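Long-range contact in NAD-dependent epimerase/dehydratase (Methanobrevibacter ruminantium, PDB 6DNT), which probably interconverts UDP-N-acetylglucosamine and its C4 epimer with the help of bound NAD, and here holds the bacterial cell-wall intermediate UDP-N-acetylmuramic acid: residues V148-S153 against S183-L188. Sequence-based numbering, arbitrary orientation. Where two conformers were deposited one is given.
Sequences VIFSSS and SCELYL. With NAD (nicotinamide-adenine-dinucleotide), chain B.
Just behind the nicotinamide end of the NAD pocket, the Ser152 hydroxyl on strand 147-153 donates a hydrogen bond to the Glu185 carboxylate on helix 176-195. A chi1 of -170° turns Ser152 OG beside its carbonyl carbon, and the Glu185 chain, extended beyond CG, brings OE2 within 2.7 Å of it, offering the anti lone pair. The other carboxylate oxygen forms a salt bridge with Arg203 on strand 199-208, which probably compensates the buried charge; both oxygens are engaged. Phe150, two residues back on the same side of the strand, sets a flat apolar ring beside this polar link. Its CZ abuts Cys184 CB at 3.2 Å, while Cys184 SG lies obliquely, 4.7 Å from the Phe150 ring centroid, a sulfur-aromatic contact. In this Rossmann-type, SDR-like fold the helix runs roughly antiparallel to the strand (143°) as part of the crossover to the adjacent parallel strand, 199-208. Branched Leu188 extends the apolar layer, CD1 meeting Phe150 CB at 3.6 Å and CD2 meeting Val148 CG1 at 4.2 Å. The strand's C-terminal end, Ser151-Ser153, lies against NAD: small Ser151 lets the nicotinamide ribose come close, and Ser152 O approaches NAD C6N at 3.2 Å.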
loop_
_atom_site.group_PDB
_atom_site.type_symbol
_atom_site.label_atom_id
_atom_site.label_comp_id
_atom_site.label_asym_id
_atom_site.label_seq_id
_atom_site.Cartn_x
_atom_site.Cartn_y
_atom_site.Cartn_z
ATOM N N VAL A 148 18.417 -1.498 0.707
ATOM C CA VAL A 148 17.615 -0.400 1.243
ATOM C C VAL A 148 17.143 -0.806 2.641
ATOM O O VAL A 148 16.654 -1.923 2.799
ATOM C CB VAL A 148 16.373 -0.167 0.365
ATOM C CG1 VAL A 148 15.425 0.829 1.027
ATOM C CG2 VAL A 148 16.774 0.282 -1.038
ATOM N N ILE A 149 17.283 0.060 3.649
ATOM C CA ILE A 149 16.807 -0.261 4.984
ATOM C C ILE A 149 15.713 0.771 5.215
ATOM O O ILE A 149 16.002 1.959 5.282
ATOM C CB ILE A 149 17.927 -0.200 6.030
ATOM C CG1 ILE A 149 19.126 -1.089 5.613
ATOM C CG2 ILE A 149 17.371 -0.649 7.377
ATOM C CD1 ILE A 149 20.101 -0.438 4.644
ATOM N N PHE A 150 14.466 0.307 5.295
ATOM C CA PHE A 150 13.289 1.181 5.353
ATOM C C PHE A 150 12.691 1.214 6.760
ATOM O O PHE A 150 12.519 0.176 7.371
ATOM C CB PHE A 150 12.216 0.683 4.378
ATOM C CG PHE A 150 10.929 1.453 4.455
ATOM C CD1 PHE A 150 10.900 2.812 4.189
ATOM C CD2 PHE A 150 9.743 0.829 4.838
ATOM C CE1 PHE A 150 9.724 3.535 4.290
ATOM C CE2 PHE A 150 8.562 1.551 4.939
ATOM C CZ PHE A 150 8.547 2.898 4.665
ATOM N N SER A 151 12.372 2.418 7.236
ATOM C CA SER A 151 11.752 2.630 8.538
ATOM C C SER A 151 10.236 2.526 8.408
ATOM O O SER A 151 9.594 3.433 7.902
ATOM C CB SER A 151 12.107 4.022 9.070
ATOM O OG SER A 151 13.480 4.104 9.349
ATOM N N SER A 152 9.689 1.399 8.839
ATOM C CA SER A 152 8.245 1.189 8.913
ATOM C C SER A 152 7.818 1.321 10.368
ATOM O O SER A 152 8.573 1.854 11.185
ATOM C CB SER A 152 7.872 -0.173 8.330
ATOM O OG SER A 152 6.474 -0.266 8.202
ATOM N N SER A 153 6.619 0.850 10.697
ATOM C CA SER A 153 6.033 1.112 12.003
ATOM C C SER A 153 5.079 0.013 12.392
ATOM O O SER A 153 4.361 -0.513 11.544
ATOM C CB SER A 153 5.243 2.431 11.951
ATOM O OG SER A 153 4.564 2.645 13.169
ATOM N N SER A 183 2.075 0.522 2.405
ATOM C CA SER A 183 2.264 0.667 0.950
ATOM C C SER A 183 3.740 0.611 0.575
ATOM O O SER A 183 4.117 -0.084 -0.370
ATOM C CB SER A 183 1.641 1.963 0.423
ATOM O OG SER A 183 2.008 2.194 -0.937
ATOM N N CYS A 184 4.578 1.313 1.336
ATOM C CA CYS A 184 6.018 1.280 1.096
ATOM C C CYS A 184 6.577 -0.129 1.239
ATOM O O CYS A 184 7.423 -0.533 0.426
ATOM C CB CYS A 184 6.773 2.203 2.036
ATOM S SG CYS A 184 6.487 3.967 1.737
ATOM N N GLU A 185 6.126 -0.874 2.253
ATOM C CA GLU A 185 6.572 -2.260 2.423
ATOM C C GLU A 185 6.189 -3.099 1.190
ATOM O O GLU A 185 6.967 -3.949 0.720
ATOM C CB GLU A 185 5.937 -2.905 3.650
ATOM C CG GLU A 185 6.431 -2.378 4.990
ATOM C CD GLU A 185 5.917 -3.219 6.152
ATOM O OE1 GLU A 185 5.492 -4.384 5.911
ATOM O OE2 GLU A 185 5.936 -2.742 7.310
ATOM N N LEU A 186 4.974 -2.878 0.695
ATOM C CA LEU A 186 4.483 -3.606 -0.477
ATOM C C LEU A 186 5.264 -3.228 -1.720
ATOM O O LEU A 186 5.570 -4.083 -2.540
ATOM C CB LEU A 186 2.991 -3.335 -0.706
ATOM C CG LEU A 186 2.095 -3.877 0.406
ATOM C CD1 LEU A 186 0.696 -3.289 0.306
ATOM C CD2 LEU A 186 2.077 -5.390 0.408
ATOM N N TYR A 187 5.574 -1.952 -1.878
ATOM C CA TYR A 187 6.418 -1.560 -3.007
ATOM C C TYR A 187 7.780 -2.241 -2.932
ATOM O O TYR A 187 8.299 -2.707 -3.967
ATOM C CB TYR A 187 6.586 -0.056 -3.095
ATOM C CG TYR A 187 5.647 0.651 -4.032
ATOM C CD1 TYR A 187 5.433 0.193 -5.338
ATOM C CD2 TYR A 187 5.029 1.829 -3.646
ATOM C CE1 TYR A 187 4.610 0.878 -6.208
ATOM C CE2 TYR A 187 4.209 2.530 -4.514
ATOM C CZ TYR A 187 4.004 2.038 -5.801
ATOM O OH TYR A 187 3.240 2.718 -6.703
ATOM N N LEU A 188 8.371 -2.309 -1.735
ATOM C CA LEU A 188 9.687 -2.948 -1.603
ATOM C C LEU A 188 9.624 -4.418 -2.006
ATOM O O LEU A 188 10.487 -4.894 -2.745
ATOM C CB LEU A 188 10.257 -2.780 -0.199
ATOM C CG LEU A 188 10.768 -1.369 0.081
ATOM C CD1 LEU A 188 10.976 -1.144 1.577
ATOM C CD2 LEU A 188 12.044 -1.059 -0.686
HETATM P PA NAD B . 11.709 12.836 12.403
HETATM O O1A NAD B . 12.590 13.263 13.537
HETATM O O2A NAD B . 10.615 13.748 11.969
HETATM O O5B NAD B . 12.693 12.515 11.167
HETATM C C5B NAD B . 12.245 12.597 9.815
HETATM C C4B NAD B . 13.294 13.406 9.078
HETATM O O4B NAD B . 12.952 13.423 7.691
HETATM C C3B NAD B . 13.350 14.860 9.532
HETATM O O3B NAD B . 14.705 15.209 9.782
HETATM C C2B NAD B . 12.722 15.656 8.399
HETATM O O2B NAD B . 13.232 16.987 8.213
HETATM C C1B NAD B . 12.990 14.761 7.205
HETATM N N9A NAD B . 12.004 14.804 6.117
HETATM C C8A NAD B . 10.659 14.649 6.213
HETATM N N7A NAD B . 10.083 14.678 4.986
HETATM C C5A NAD B . 11.091 14.812 4.081
HETATM C C6A NAD B . 11.190 14.903 2.616
HETATM N N6A NAD B . 10.080 14.848 1.863
HETATM N N1A NAD B . 12.438 15.047 2.071
HETATM C C2A NAD B . 13.547 15.103 2.829
HETATM N N3A NAD B . 13.532 15.023 4.181
HETATM C C4A NAD B . 12.340 14.881 4.829
HETATM O O3 NAD B . 11.070 11.392 12.721
HETATM P PN NAD B . 11.733 10.124 13.400
HETATM O O1N NAD B . 13.230 10.198 13.402
HETATM O O2N NAD B . 11.006 9.834 14.685
HETATM O O5D NAD B . 11.253 9.009 12.355
HETATM C C5D NAD B . 12.189 8.456 11.423
HETATM C C4D NAD B . 11.496 7.317 10.680
HETATM O O4D NAD B . 11.122 6.304 11.618
HETATM C C3D NAD B . 10.223 7.755 9.965
HETATM O O3D NAD B . 10.081 7.053 8.717
HETATM C C2D NAD B . 9.135 7.345 10.926
HETATM O O2D NAD B . 7.886 7.165 10.270
HETATM C C1D NAD B . 9.711 6.070 11.499
HETATM N N1N NAD B . 9.172 5.671 12.804
HETATM C C2N NAD B . 9.409 6.397 13.910
HETATM C C3N NAD B . 8.908 5.996 15.145
HETATM C C7N NAD B . 9.127 6.772 16.422
HETATM O O7N NAD B . 8.646 6.331 17.460
HETATM N N7N NAD B . 9.790 7.925 16.435
HETATM C C4N NAD B . 8.167 4.812 15.196
HETATM C C5N NAD B . 7.923 4.083 14.044
HETATM C C6N NAD B . 8.430 4.544 12.845
#